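Local coordinates for mannose-specific lectin (Galanthus nivalis, PDB 1JPC), which binds alpha-linked mannose as a homotetrameric bulb-type lectin, with high affinity for alpha-1,3-mannose oligomers, and may contribute to plant defence, at residues A[19-24]-A[90-95]; A[64-67]-A[71-74]. All coordinates share one frame; numbering follows the deposited sequence.

Contact 1: A[19-24]-A[90-95]; sequences GSFVFI and KDRNVV. With MAN (alpha-D-mannopyranose), chain B.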
loop_
_atom_site.group_PDB
_atom_site.type_symbol
_atom_site.label_atom_id
_atom_site.label_comp_id
_atom_site.label_asym_id
_atom_site.label_seq_id
_atom_site.Cartn_x
_atom_site.Cartn_y
_atom_site.Cartn_z
ATOM N N GLY A 19 7.185 3.434 -0.383
ATOM C CA GLY A 19 7.351 4.871 -0.523
ATOM C C GLY A 19 8.182 5.179 -1.755
ATOM O O GLY A 19 7.872 4.691 -2.845
ATOM N N SER A 20 9.265 5.937 -1.575
ATOM C CA SER A 20 10.153 6.309 -2.683
ATOM C C SER A 20 11.330 5.353 -2.869
ATOM O O SER A 20 12.209 5.611 -3.696
ATOM C CB SER A 20 10.690 7.733 -2.489
ATOM O OG SER A 20 11.483 7.831 -1.314
ATOM N N PHE A 21 11.346 4.260 -2.103
ATOM C CA PHE A 21 12.429 3.269 -2.166
ATOM C C PHE A 21 12.072 2.095 -3.100
ATOM O O PHE A 21 10.985 1.507 -2.988
ATOM C CB PHE A 21 12.733 2.687 -0.766
ATOM C CG PHE A 21 12.865 3.714 0.325
ATOM C CD1 PHE A 21 13.469 4.941 0.088
ATOM C CD2 PHE A 21 12.379 3.439 1.606
ATOM C CE1 PHE A 21 13.587 5.884 1.106
ATOM C CE2 PHE A 21 12.493 4.371 2.628
ATOM C CZ PHE A 21 13.099 5.598 2.378
ATOM N N VAL A 22 12.996 1.747 -3.995
ATOM C CA VAL A 22 12.800 0.640 -4.928
ATOM C C VAL A 22 14.043 -0.252 -4.919
ATOM O O VAL A 22 15.161 0.216 -5.123
ATOM C CB VAL A 22 12.525 1.137 -6.378
ATOM C CG1 VAL A 22 12.356 -0.056 -7.325
ATOM C CG2 VAL A 22 11.265 2.017 -6.415
ATOM N N PHE A 23 13.844 -1.519 -4.593
ATOM C CA PHE A 23 14.923 -2.501 -4.545
ATOM C C PHE A 23 14.611 -3.349 -5.779
ATOM O O PHE A 23 13.695 -4.175 -5.758
ATOM C CB PHE A 23 14.803 -3.322 -3.257
ATOM C CG PHE A 23 15.999 -4.180 -2.959
ATOM C CD1 PHE A 23 17.284 -3.634 -2.952
ATOM C CD2 PHE A 23 15.841 -5.533 -2.665
ATOM C CE1 PHE A 23 18.393 -4.419 -2.658
ATOM C CE2 PHE A 23 16.949 -6.328 -2.368
ATOM C CZ PHE A 23 18.227 -5.767 -2.366
ATOM N N ILE A 24 15.362 -3.129 -6.852
ATOM C CA ILE A 24 15.087 -3.803 -8.107
ATOM C C ILE A 24 16.165 -4.733 -8.672
ATOM O O ILE A 24 17.364 -4.444 -8.607
ATOM C CB ILE A 24 14.684 -2.735 -9.173
ATOM C CG1 ILE A 24 14.281 -3.391 -10.494
ATOM C CG2 ILE A 24 15.820 -1.723 -9.369
ATOM C CD1 ILE A 24 13.754 -2.414 -11.509
ATOM N N LYS A 90 10.687 0.527 6.187
ATOM C CA LYS A 90 10.319 1.931 6.163
ATOM C C LYS A 90 11.504 2.853 6.489
ATOM O O LYS A 90 11.492 4.034 6.120
ATOM C CB LYS A 90 9.144 2.187 7.119
ATOM C CG LYS A 90 9.411 1.869 8.576
ATOM C CD LYS A 90 8.146 2.039 9.387
ATOM C CE LYS A 90 8.396 1.827 10.872
ATOM N NZ LYS A 90 7.108 1.895 11.631
ATOM N N ASP A 91 12.524 2.319 7.160
ATOM C CA ASP A 91 13.706 3.100 7.506
ATOM C C ASP A 91 14.786 3.009 6.429
ATOM O O ASP A 91 15.932 3.396 6.656
ATOM C CB ASP A 91 14.263 2.694 8.880
ATOM C CG ASP A 91 14.859 1.293 8.899
ATOM O OD1 ASP A 91 14.715 0.522 7.925
ATOM O OD2 ASP A 91 15.472 0.950 9.927
ATOM N N ARG A 92 14.401 2.509 5.254
ATOM C CA ARG A 92 15.276 2.358 4.091
ATOM C C ARG A 92 16.341 1.263 4.167
ATOM O O ARG A 92 17.235 1.195 3.316
ATOM C CB ARG A 92 15.907 3.696 3.682
ATOM C CG ARG A 92 16.291 3.747 2.206
ATOM C CD ARG A 92 16.883 5.081 1.819
ATOM N NE ARG A 92 18.191 5.291 2.426
ATOM C CZ ARG A 92 18.882 6.424 2.341
ATOM N NH1 ARG A 92 18.394 7.462 1.666
ATOM N NH2 ARG A 92 20.061 6.518 2.945
ATOM N N ASN A 93 16.253 0.401 5.171
ATOM C CA ASN A 93 17.200 -0.708 5.302
ATOM C C ASN A 93 16.531 -1.919 4.646
ATOM O O ASN A 93 15.303 -2.019 4.632
ATOM C CB ASN A 93 17.477 -1.010 6.789
ATOM C CG ASN A 93 18.871 -1.575 7.035
ATOM O OD1 ASN A 93 19.632 -1.811 6.108
ATOM N ND2 ASN A 93 19.217 -1.764 8.294
ATOM N N VAL A 94 17.326 -2.771 4.008
ATOM C CA VAL A 94 16.820 -3.994 3.399
ATOM C C VAL A 94 17.412 -5.038 4.340
ATOM O O VAL A 94 18.634 -5.145 4.467
ATOM C CB VAL A 94 17.347 -4.182 1.970
ATOM C CG1 VAL A 94 16.879 -5.509 1.426
ATOM C CG2 VAL A 94 16.874 -3.039 1.091
ATOM N N VAL A 95 16.549 -5.779 5.022
ATOM C CA VAL A 95 16.985 -6.750 6.012
ATOM C C VAL A 95 16.382 -8.151 5.823
ATOM O O VAL A 95 15.244 -8.283 5.380
ATOM C CB VAL A 95 16.581 -6.236 7.419
ATOM C CG1 VAL A 95 17.195 -7.079 8.521
ATOM C CG2 VAL A 95 16.948 -4.773 7.570
HETATM C C1 MAN B . 19.124 -1.420 11.809
HETATM C C2 MAN B . 17.608 -1.314 11.678
HETATM C C3 MAN B . 16.944 -2.612 12.156
HETATM C C4 MAN B . 17.554 -3.827 11.448
HETATM C C5 MAN B . 19.080 -3.807 11.543
HETATM C C6 MAN B . 19.743 -4.886 10.709
HETATM O O2 MAN B . 17.270 -1.070 10.323
HETATM O O3 MAN B . 15.550 -2.568 11.886
HETATM O O4 MAN B . 17.057 -5.019 12.040
HETATM O O5 MAN B . 19.591 -2.539 11.074
HETATM O O6 MAN B . 21.081 -4.535 10.385
#

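Contact 2: A[64-67]-A[71-74]; sequences VYNP and PIWA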
loop_
_atom_site.group_PDB
_atom_site.type_symbol
_atom_site.label_atom_id
_atom_site.label_comp_id
_atom_site.label_asym_id
_atom_site.label_seq_id
_atom_site.Cartn_x
_atom_site.Cartn_y
_atom_site.Cartn_z
ATOM N N VAL A 64 21.609 -13.925 -6.199
ATOM C CA VAL A 64 21.321 -13.422 -7.542
ATOM C C VAL A 64 21.844 -14.491 -8.518
ATOM O O VAL A 64 23.038 -14.803 -8.517
ATOM C CB VAL A 64 22.048 -12.091 -7.827
ATOM C CG1 VAL A 64 21.893 -11.706 -9.296
ATOM C CG2 VAL A 64 21.492 -10.997 -6.955
ATOM N N TYR A 65 20.957 -15.068 -9.322
ATOM C CA TYR A 65 21.329 -16.112 -10.280
ATOM C C TYR A 65 21.234 -15.672 -11.734
ATOM O O TYR A 65 20.334 -14.914 -12.092
ATOM C CB TYR A 65 20.410 -17.325 -10.118
ATOM C CG TYR A 65 20.670 -18.174 -8.904
ATOM C CD1 TYR A 65 21.836 -18.931 -8.799
ATOM C CD2 TYR A 65 19.743 -18.237 -7.865
ATOM C CE1 TYR A 65 22.075 -19.730 -7.688
ATOM C CE2 TYR A 65 19.970 -19.035 -6.747
ATOM C CZ TYR A 65 21.140 -19.778 -6.665
ATOM O OH TYR A 65 21.381 -20.560 -5.561
ATOM N N ASN A 66 22.154 -16.131 -12.581
ATOM C CA ASN A 66 22.056 -15.803 -14.001
ATOM C C ASN A 66 21.204 -16.920 -14.620
ATOM O O ASN A 66 20.868 -17.889 -13.930
ATOM C CB ASN A 66 23.440 -15.649 -14.668
ATOM C CG ASN A 66 24.223 -16.959 -14.781
ATOM O OD1 ASN A 66 23.764 -18.032 -14.395
ATOM N ND2 ASN A 66 25.422 -16.858 -15.333
ATOM N N PRO A 67 20.814 -16.804 -15.898
ATOM C CA PRO A 67 19.992 -17.866 -16.492
ATOM C C PRO A 67 20.574 -19.283 -16.370
ATOM O O PRO A 67 19.840 -20.249 -16.160
ATOM C CB PRO A 67 19.864 -17.418 -17.941
ATOM C CG PRO A 67 19.843 -15.917 -17.810
ATOM C CD PRO A 67 20.992 -15.689 -16.853
ATOM N N PRO A 71 25.492 -18.642 -9.290
ATOM C CA PRO A 71 25.367 -17.504 -8.365
ATOM C C PRO A 71 26.337 -16.356 -8.662
ATOM O O PRO A 71 27.555 -16.514 -8.590
ATOM C CB PRO A 71 25.643 -18.141 -7.001
ATOM C CG PRO A 71 26.541 -19.293 -7.332
ATOM C CD PRO A 71 25.886 -19.859 -8.566
ATOM N N ILE A 72 25.774 -15.200 -8.994
ATOM C CA ILE A 72 26.517 -13.986 -9.314
ATOM C C ILE A 72 26.872 -13.215 -8.036
ATOM O O ILE A 72 27.902 -12.541 -7.969
ATOM C CB ILE A 72 25.660 -13.061 -10.232
ATOM C CG1 ILE A 72 25.265 -13.799 -11.515
ATOM C CG2 ILE A 72 26.393 -11.772 -10.546
ATOM C CD1 ILE A 72 26.438 -14.314 -12.333
ATOM N N TRP A 73 26.001 -13.294 -7.033
ATOM C CA TRP A 73 26.197 -12.616 -5.757
ATOM C C TRP A 73 25.327 -13.318 -4.726
ATOM O O TRP A 73 24.304 -13.911 -5.076
ATOM C CB TRP A 73 25.774 -11.143 -5.878
ATOM C CG TRP A 73 25.829 -10.351 -4.584
ATOM C CD1 TRP A 73 26.882 -9.617 -4.115
ATOM C CD2 TRP A 73 24.785 -10.225 -3.606
ATOM N NE1 TRP A 73 26.562 -9.048 -2.907
ATOM C CE2 TRP A 73 25.284 -9.402 -2.567
ATOM C CE3 TRP A 73 23.478 -10.730 -3.503
ATOM C CZ2 TRP A 73 24.526 -9.072 -1.438
ATOM C CZ3 TRP A 73 22.724 -10.406 -2.380
ATOM C CH2 TRP A 73 23.252 -9.583 -1.360
ATOM N N ALA A 74 25.742 -13.292 -3.467
ATOM C CA ALA A 74 24.959 -13.914 -2.406
ATOM C C ALA A 74 25.223 -13.175 -1.114
ATOM O O ALA A 74 26.241 -12.495 -0.990
ATOM C CB ALA A 74 25.310 -15.379 -2.254
#

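Contact 1: A[19-24]-A[90-95]
Between two antiparallel sheets of the bulb-type lectin fold, partly buried, the rings of Phe21 and Phe23 on strand 21-25 meet Arg92, in the turn before strand 94-103, and Val94, its first residue. The aliphatic part of Arg92 lies over one face of the Phe21 ring: CG sits 3.5 Å from the ring centroid and only 8° off the normal, a CH-pi contact almost over the centre. CB and CD flank it, CD coming to 3.5 Å from Phe21 CE1. The chain bends at chi3 (69°), and the guanidinium plane ends up 72° from the ring plane, with NH1 in a salt bridge to Asp35 on the neighbouring strand 31-35. At the ring edge, in its plane, Lys90 O approaches Phe21 CE2 to 3.6 Å. Two residues on in each segment, Val94 CG1 stands over a face of the Phe23 ring, 4.1 Å from its centroid and shifted toward the rim. In this beta-prism II fold Phe23 and Val94 point inward and are buried, while the other side of the 90-95 turn holds sugar. Asp91 OD1 accepts from Asn93 N at 3.2 Å, an Asx turn; the N-H of Asn93 comes to OD1 from above the carboxylate plane. Asp91 OD2 and Asn93 ND2 then share mannose O2, which donates to OD2 (2.7 Å) and accepts from ND2 at 2.9 Å in a nearly straight bond. Gln89 and Tyr97 complete the polar grip on this sugar. The same turn lies at a subunit interface: Asn93 OD1 accepts from Thr106 N of the second subunit, and Lys90 NZ forms a salt bridge with Glu8 of that subunit.

Contact 2: A[64-67]-A[71-74]
The beta hairpin of strands 62-65 and 71-74 closes beside a mannose site, and Val64 meets Ile72 and Trp73 across it through two backbone bonds. Val64 N donates to Trp73 O at 2.9 Å, and Ile72 N returns a bond of 2.8 Å to Val64 O. Val64 pairs with Trp73 but Tyr65 with Pro71, a shift of one residue that marks a beta bulge; the chain turns a corner at Ile72. From there the Ile72 side chain reaches across from Val64 to Asn66. Its CB lies 3.6 Å from Val64 O and also touches Val64 CG1; CG1, turned away from its own carbonyl carbon (chi1 -58°), passes Val64 O and Asn66 N; CD1 ends 4.0 Å from Asn66 CB, with Asn66 ND2 slightly farther. The Asn66 amide is tied into the turn by OD1, which accepts from Lys70 N. On the sheet face that carries Val64 and Trp73, Val64 CG2 meets the indole at CE3, 4.0 Å away. The face of Tyr65 and Pro71 has the phenol leaning against the proline ring, Tyr65 CE1 reaching 3.9 Å from Pro71 CD. Tyr65, Pro71, Ile72, Trp73 and Ala74 all belong to a glycan pocket, and the nearest atom of the Tyr65 side chain is about 3 Å from the nearest atom of a bound mannose. The pairing thus rests on two backbone bonds with apolar contacts on both faces, while Trp73 N is buried with no partner in the model.

Contact 1 joins different sheets, strand 21-25 of one and the start of strand 94-103 of another, and is partly buried; contact 2 joins neighbouring strands of a third sheet at the surface. The chemistry follows: between sheets, ring faces take up aliphatic groups, whereas inside the hairpin backbone hydrogen bonds do the joining and side chains pack around them. Each includes part of a separate mannose pocket, 90-95 giving an acid and an amide that bond the sugar, 64-67 and 71-74 a tyrosine with apolar neighbours. Residues 64-74 fall within the part of the chain between 24 and 90, and the two centres lie about 21 Å apart across the middle of the subunit.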